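Local atomic coordinates of endoglucanase, glycoside hydrolase family 5 protein (Cytophaga hutchinsonii, PDB entry 5IHS), a protein that probably hydrolyses internal beta-1,4-glucosidic bonds of cellulose, as one of the periplasmic endoglucanases this bacterium needs to live on crystalline cellulose. Residues A[27-32]-A[117-122]; A[34-39]-A[212-217]. All blocks are in the same frame, centred on the assembly; numbering follows the deposited sequence.

Contact 1. Residues A[27-32]-A[117-122]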
loop_
_atom_site.group_PDB
_atom_site.type_symbol
_atom_site.label_atom_id
_atom_site.label_comp_id
_atom_site.label_asym_id
_atom_site.label_seq_id
_atom_site.Cartn_x
_atom_site.Cartn_y
_atom_site.Cartn_z
ATOM N N THR A 27 2.915 -12.090 -17.340
ATOM C CA THR A 27 3.218 -11.288 -16.160
ATOM C C THR A 27 2.221 -11.596 -15.046
ATOM O O THR A 27 1.208 -12.268 -15.244
ATOM C CB THR A 27 3.068 -9.811 -16.500
ATOM O OG1 THR A 27 1.701 -9.569 -16.843
ATOM C CG2 THR A 27 3.987 -9.384 -17.648
ATOM N N ILE A 28 2.515 -11.068 -13.856
ATOM C CA ILE A 28 1.628 -11.238 -12.710
ATOM C C ILE A 28 0.250 -10.668 -13.011
ATOM O O ILE A 28 -0.776 -11.268 -12.669
ATOM C CB ILE A 28 2.246 -10.546 -11.479
ATOM C CG1 ILE A 28 3.567 -11.208 -11.054
ATOM C CG2 ILE A 28 1.237 -10.480 -10.335
ATOM C CD1 ILE A 28 3.427 -12.620 -10.534
ATOM N N VAL A 29 0.206 -9.477 -13.609
ATOM C CA VAL A 29 -1.073 -8.843 -13.892
ATOM C C VAL A 29 -1.816 -9.602 -14.989
ATOM O O VAL A 29 -3.047 -9.674 -14.974
ATOM C CB VAL A 29 -0.849 -7.352 -14.203
ATOM C CG1 VAL A 29 -2.095 -6.678 -14.697
ATOM C CG2 VAL A 29 -0.350 -6.637 -12.934
ATOM N N GLU A 30 -1.099 -10.206 -15.937
ATOM C CA GLU A 30 -1.777 -11.074 -16.902
ATOM C C GLU A 30 -2.336 -12.325 -16.232
ATOM O O GLU A 30 -3.409 -12.806 -16.604
ATOM C CB GLU A 30 -0.837 -11.437 -18.054
ATOM C CG GLU A 30 -0.625 -10.280 -19.002
ATOM C CD GLU A 30 0.466 -10.515 -20.028
ATOM O OE1 GLU A 30 1.224 -11.496 -19.902
ATOM O OE2 GLU A 30 0.576 -9.698 -20.966
ATOM N N LYS A 31 -1.636 -12.849 -15.226
ATOM C CA LYS A 31 -2.105 -14.031 -14.506
ATOM C C LYS A 31 -3.417 -13.769 -13.777
ATOM O O LYS A 31 -4.377 -14.537 -13.907
ATOM C CB LYS A 31 -1.025 -14.518 -13.531
ATOM C CG LYS A 31 -1.426 -15.743 -12.710
ATOM C CD LYS A 31 -0.387 -16.070 -11.644
ATOM C CE LYS A 31 -0.774 -17.265 -10.793
ATOM N NZ LYS A 31 -0.763 -18.546 -11.539
ATOM N N TYR A 32 -3.472 -12.707 -12.973
ATOM C CA TYR A 32 -4.636 -12.485 -12.116
ATOM C C TYR A 32 -5.670 -11.549 -12.737
ATOM O O TYR A 32 -6.862 -11.658 -12.417
ATOM C CB TYR A 32 -4.201 -11.923 -10.761
ATOM C CG TYR A 32 -3.428 -12.867 -9.869
ATOM C CD1 TYR A 32 -3.836 -14.182 -9.668
ATOM C CD2 TYR A 32 -2.305 -12.426 -9.184
ATOM C CE1 TYR A 32 -3.138 -15.026 -8.812
ATOM C CE2 TYR A 32 -1.607 -13.257 -8.340
ATOM C CZ TYR A 32 -2.015 -14.549 -8.145
ATOM O OH TYR A 32 -1.277 -15.331 -7.274
ATOM N N GLY A 117 4.380 -5.338 -15.540
ATOM C CA GLY A 117 3.310 -6.271 -15.257
ATOM C C GLY A 117 3.065 -6.600 -13.802
ATOM O O GLY A 117 2.669 -7.731 -13.509
ATOM N N ILE A 118 3.244 -5.641 -12.889
ATOM C CA ILE A 118 2.881 -5.821 -11.487
ATOM C C ILE A 118 1.841 -4.769 -11.103
ATOM O O ILE A 118 1.607 -3.795 -11.821
ATOM C CB ILE A 118 4.095 -5.835 -10.532
ATOM C CG1 ILE A 118 4.808 -4.482 -10.469
ATOM C CG2 ILE A 118 5.061 -6.949 -10.935
ATOM C CD1 ILE A 118 5.823 -4.377 -9.344
ATOM N N TYR A 119 1.210 -4.980 -9.953
ATOM C CA TYR A 119 0.207 -4.047 -9.457
ATOM C C TYR A 119 0.888 -2.850 -8.793
ATOM O O TYR A 119 2.050 -2.919 -8.370
ATOM C CB TYR A 119 -0.772 -4.756 -8.505
ATOM C CG TYR A 119 -1.592 -5.820 -9.224
ATOM C CD1 TYR A 119 -2.750 -5.474 -9.913
ATOM C CD2 TYR A 119 -1.192 -7.149 -9.253
ATOM C CE1 TYR A 119 -3.480 -6.422 -10.607
ATOM C CE2 TYR A 119 -1.914 -8.104 -9.934
ATOM C CZ TYR A 119 -3.048 -7.744 -10.618
ATOM O OH TYR A 119 -3.722 -8.734 -11.312
ATOM N N VAL A 120 0.157 -1.739 -8.699
ATOM C CA VAL A 120 0.707 -0.510 -8.141
ATOM C C VAL A 120 -0.370 0.202 -7.338
ATOM O O VAL A 120 -1.503 0.363 -7.815
ATOM C CB VAL A 120 1.318 0.407 -9.225
ATOM C CG1 VAL A 120 0.315 0.758 -10.307
ATOM C CG2 VAL A 120 1.913 1.667 -8.597
ATOM N N ILE A 121 -0.009 0.626 -6.127
ATOM C CA ILE A 121 -0.881 1.413 -5.264
ATOM C C ILE A 121 -0.504 2.881 -5.396
ATOM O O ILE A 121 0.648 3.256 -5.155
ATOM C CB ILE A 121 -0.764 0.972 -3.801
ATOM C CG1 ILE A 121 -1.149 -0.497 -3.627
ATOM C CG2 ILE A 121 -1.630 1.859 -2.916
ATOM C CD1 ILE A 121 -0.713 -1.080 -2.306
ATOM N N ILE A 122 -1.494 3.699 -5.752
ATOM C CA ILE A 122 -1.357 5.149 -5.782
ATOM C C ILE A 122 -1.830 5.643 -4.418
ATOM O O ILE A 122 -3.032 5.694 -4.163
ATOM C CB ILE A 122 -2.175 5.769 -6.918
ATOM C CG1 ILE A 122 -1.697 5.262 -8.282
ATOM C CG2 ILE A 122 -2.122 7.300 -6.850
ATOM C CD1 ILE A 122 -2.583 5.677 -9.427
HETATM O O HOH W 1 5.170 -9.614 -13.808
#
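At the end of the TIM barrel where its strands begin, the short helix 28-32 packs against the start of barrel strand 119-125. Thr27 is the N-cap of this helix. Thr27 OG1, set between the backbone N and the carbonyl carbon (chi1 63°), accepts from Glu30 N at 3.0 Å. Glu30 OE1 in turn accepts from Thr27 N, which completes a capping box. Gly117 ends helix 99-116 in a Schellman motif with positive phi, and its CA lies close to Thr27 CB. Val29 N, in the first turn of the helix, donates to Gly117 O at 3.0 Å from above the carbonyl plane. Water 1 joins the same oxygen to Ile28 N. Val29 CG2 sits over the centre of the Tyr119 ring, 3.6 Å from its centroid and 8° off the normal, a CH-pi contact. Ile28 CG2 approaches the ring obliquely, 4.0 Å from Tyr119 CE2. Tyr32 CB lies at the ring's edge, 3.3 Å from Tyr119 OH, and that hydroxyl is hydrogen-bonded to Gly33 O. Ile28 and Tyr32 also pack on Ile327 of helix 311-329. Strand 119-125 runs on into the barrel between strands 83-89 and 153-156.

Contact 2. Residues A[34-39]-A[212-217]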
loop_
_atom_site.group_PDB
_atom_site.type_symbol
_atom_site.label_atom_id
_atom_site.label_comp_id
_atom_site.label_asym_id
_atom_site.label_seq_id
_atom_site.Cartn_x
_atom_site.Cartn_y
_atom_site.Cartn_z
ATOM N N LYS A 34 -7.929 -8.182 -13.743
ATOM C CA LYS A 34 -8.638 -7.164 -12.981
ATOM C C LYS A 34 -8.992 -7.697 -11.604
ATOM O O LYS A 34 -9.473 -8.825 -11.460
ATOM C CB LYS A 34 -9.931 -6.795 -13.707
ATOM C CG LYS A 34 -9.745 -6.048 -15.013
ATOM C CD LYS A 34 -11.095 -5.821 -15.700
ATOM C CE LYS A 34 -10.998 -4.937 -16.916
ATOM N NZ LYS A 34 -12.344 -4.756 -17.510
ATOM N N LEU A 35 -8.792 -6.857 -10.592
ATOM C CA LEU A 35 -9.064 -7.196 -9.205
ATOM C C LEU A 35 -10.400 -6.618 -8.757
ATOM O O LEU A 35 -10.844 -5.564 -9.222
ATOM C CB LEU A 35 -7.958 -6.650 -8.301
ATOM C CG LEU A 35 -6.551 -7.116 -8.668
ATOM C CD1 LEU A 35 -5.546 -6.456 -7.724
ATOM C CD2 LEU A 35 -6.399 -8.626 -8.630
ATOM N N SER A 36 -11.027 -7.312 -7.814
ATOM C CA SER A 36 -12.280 -6.860 -7.231
ATOM C C SER A 36 -12.362 -7.405 -5.809
ATOM O O SER A 36 -11.461 -8.103 -5.338
ATOM C CB SER A 36 -13.469 -7.273 -8.098
ATOM O OG SER A 36 -13.482 -8.664 -8.227
ATOM N N VAL A 37 -13.445 -7.072 -5.118
ATOM C CA VAL A 37 -13.633 -7.459 -3.725
ATOM C C VAL A 37 -14.884 -8.313 -3.627
ATOM O O VAL A 37 -15.932 -7.935 -4.156
ATOM C CB VAL A 37 -13.739 -6.227 -2.807
ATOM C CG1 VAL A 37 -13.944 -6.646 -1.353
ATOM C CG2 VAL A 37 -12.495 -5.342 -2.947
ATOM N N LYS A 38 -14.770 -9.447 -2.936
ATOM C CA LYS A 38 -15.900 -10.312 -2.608
ATOM C C LYS A 38 -15.815 -10.629 -1.119
ATOM O O LYS A 38 -14.908 -11.356 -0.691
ATOM C CB LYS A 38 -15.841 -11.595 -3.434
ATOM C CG LYS A 38 -16.867 -12.659 -3.074
ATOM C CD LYS A 38 -18.291 -12.179 -3.289
ATOM C CE LYS A 38 -19.291 -13.323 -3.162
ATOM N NZ LYS A 38 -19.236 -14.213 -4.353
ATOM N N GLY A 39 -16.741 -10.080 -0.328
ATOM C CA GLY A 39 -16.714 -10.316 1.107
ATOM C C GLY A 39 -15.399 -9.873 1.720
ATOM O O GLY A 39 -14.971 -8.721 1.573
ATOM N N ARG A 212 -20.289 0.489 -1.494
ATOM C CA ARG A 212 -19.972 0.664 -2.902
ATOM C C ARG A 212 -19.073 -0.489 -3.336
ATOM O O ARG A 212 -18.445 -1.156 -2.510
ATOM C CB ARG A 212 -19.288 2.022 -3.156
ATOM C CG ARG A 212 -20.119 3.212 -2.675
ATOM C CD ARG A 212 -19.451 4.552 -2.926
ATOM N NE ARG A 212 -20.268 5.645 -2.409
ATOM C CZ ARG A 212 -19.990 6.932 -2.571
ATOM N NH1 ARG A 212 -18.912 7.299 -3.242
ATOM N NH2 ARG A 212 -20.787 7.858 -2.056
ATOM N N GLN A 213 -19.015 -0.721 -4.645
ATOM C CA GLN A 213 -18.268 -1.850 -5.176
ATOM C C GLN A 213 -16.757 -1.680 -5.008
ATOM O O GLN A 213 -16.213 -0.598 -5.222
ATOM C CB GLN A 213 -18.603 -1.965 -6.661
ATOM C CG GLN A 213 -18.008 -3.159 -7.365
ATOM C CD GLN A 213 -18.679 -4.463 -6.973
ATOM O OE1 GLN A 213 -19.890 -4.502 -6.727
ATOM N NE2 GLN A 213 -17.893 -5.540 -6.914
ATOM N N ASN A 214 -16.077 -2.784 -4.663
ATOM C CA ASN A 214 -14.615 -2.890 -4.726
ATOM C C ASN A 214 -13.899 -1.861 -3.849
ATOM O O ASN A 214 -12.908 -1.249 -4.257
ATOM C CB ASN A 214 -14.131 -2.873 -6.174
ATOM C CG ASN A 214 -14.636 -4.063 -6.944
ATOM O OD1 ASN A 214 -15.171 -5.009 -6.363
ATOM N ND2 ASN A 214 -14.481 -4.025 -8.252
ATOM N N ILE A 215 -14.378 -1.737 -2.604
ATOM C CA ILE A 215 -13.750 -0.930 -1.559
ATOM C C ILE A 215 -13.121 -1.861 -0.525
ATOM O O ILE A 215 -13.737 -2.848 -0.098
ATOM C CB ILE A 215 -14.770 0.007 -0.878
ATOM C CG1 ILE A 215 -15.553 0.835 -1.897
ATOM C CG2 ILE A 215 -14.074 0.910 0.149
ATOM C CD1 ILE A 215 -14.704 1.710 -2.799
ATOM N N MET A 216 -11.894 -1.541 -0.124
ATOM C CA MET A 216 -11.210 -2.198 0.978
ATOM C C MET A 216 -10.793 -1.147 1.996
ATOM O O MET A 216 -10.835 0.057 1.727
ATOM C CB MET A 216 -9.979 -2.967 0.478
ATOM C CG MET A 216 -10.298 -3.982 -0.610
ATOM S SD MET A 216 -8.864 -4.876 -1.235
ATOM C CE MET A 216 -8.695 -6.143 0.009
ATOM N N TYR A 217 -10.346 -1.614 3.162
ATOM C CA TYR A 217 -10.027 -0.738 4.285
ATOM C C TYR A 217 -8.618 -1.011 4.780
ATOM O O TYR A 217 -8.176 -2.162 4.860
ATOM C CB TYR A 217 -11.077 -0.899 5.406
ATOM C CG TYR A 217 -12.465 -0.640 4.861
ATOM C CD1 TYR A 217 -13.179 -1.656 4.265
ATOM C CD2 TYR A 217 -13.024 0.627 4.873
ATOM C CE1 TYR A 217 -14.424 -1.427 3.703
ATOM C CE2 TYR A 217 -14.273 0.870 4.330
ATOM C CZ TYR A 217 -14.969 -0.161 3.740
ATOM O OH TYR A 217 -16.208 0.085 3.191
HETATM O O HOH W 2 -17.275 -5.350 -3.861
#
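The touching parts of the two backbones run nearly at right angles, 89° apart, and come nearest at Val37 and Asn214, whose CA atoms are 4.8 Å apart. Strand 35-38 belongs to a two-stranded antiparallel hairpin with strand 41-44. It crosses the entry to strand 215-221 of the TIM barrel. Asn214 has a left-handed backbone conformation, and its side chain carries the polar part of the contact. Asn214 OD1 accepts from Val37 N at 3.0 Å in a fairly straight bond (162°), with the donor above the carbonyl plane. Gln213, bent at chi2, brings its NE2 within 2.8 Å of Asn214 OD1, so two N-H groups grip this oxygen. Asn214 ND2 donates to Thr188 O, which ties down the other end of the amide. Ser36 CB rests against this amide, 3.3 Å from Asn214 OD1. Water 2 makes a second polar link: it donates to Val37 O and accepts from Asn214 N. The apolar part is made by Val37, with CG1 anti to the backbone N and CG2 directed at Met216. Met216 also packs on Met42 of the hairpin. The two side chains cross obliquely, and Val37 CG2 comes within 3.5 Å of Met216 CG, a tight contact.

Overall arrangement
Both contacts join the N-terminal segment to the start of a strand in the same eight-stranded parallel barrel. Contact 1 reaches the third strand and contact 2 the sixth. Helix 28-32 and strand 35-38 follow each other in the chain, so one continuous piece of chain meets the starts of both strands. The centres are about 16 Å apart, and the contacts meet where Tyr119 CE1 touches Leu35 CD1 at 3.5 Å. Contact 1 is buried and largely aromatic and aliphatic, with a backbone carbonyl as its acceptor. Contact 2 is only partly buried. There a side-chain amide is the acceptor, and the apolar part is mainly Val37 on Met216.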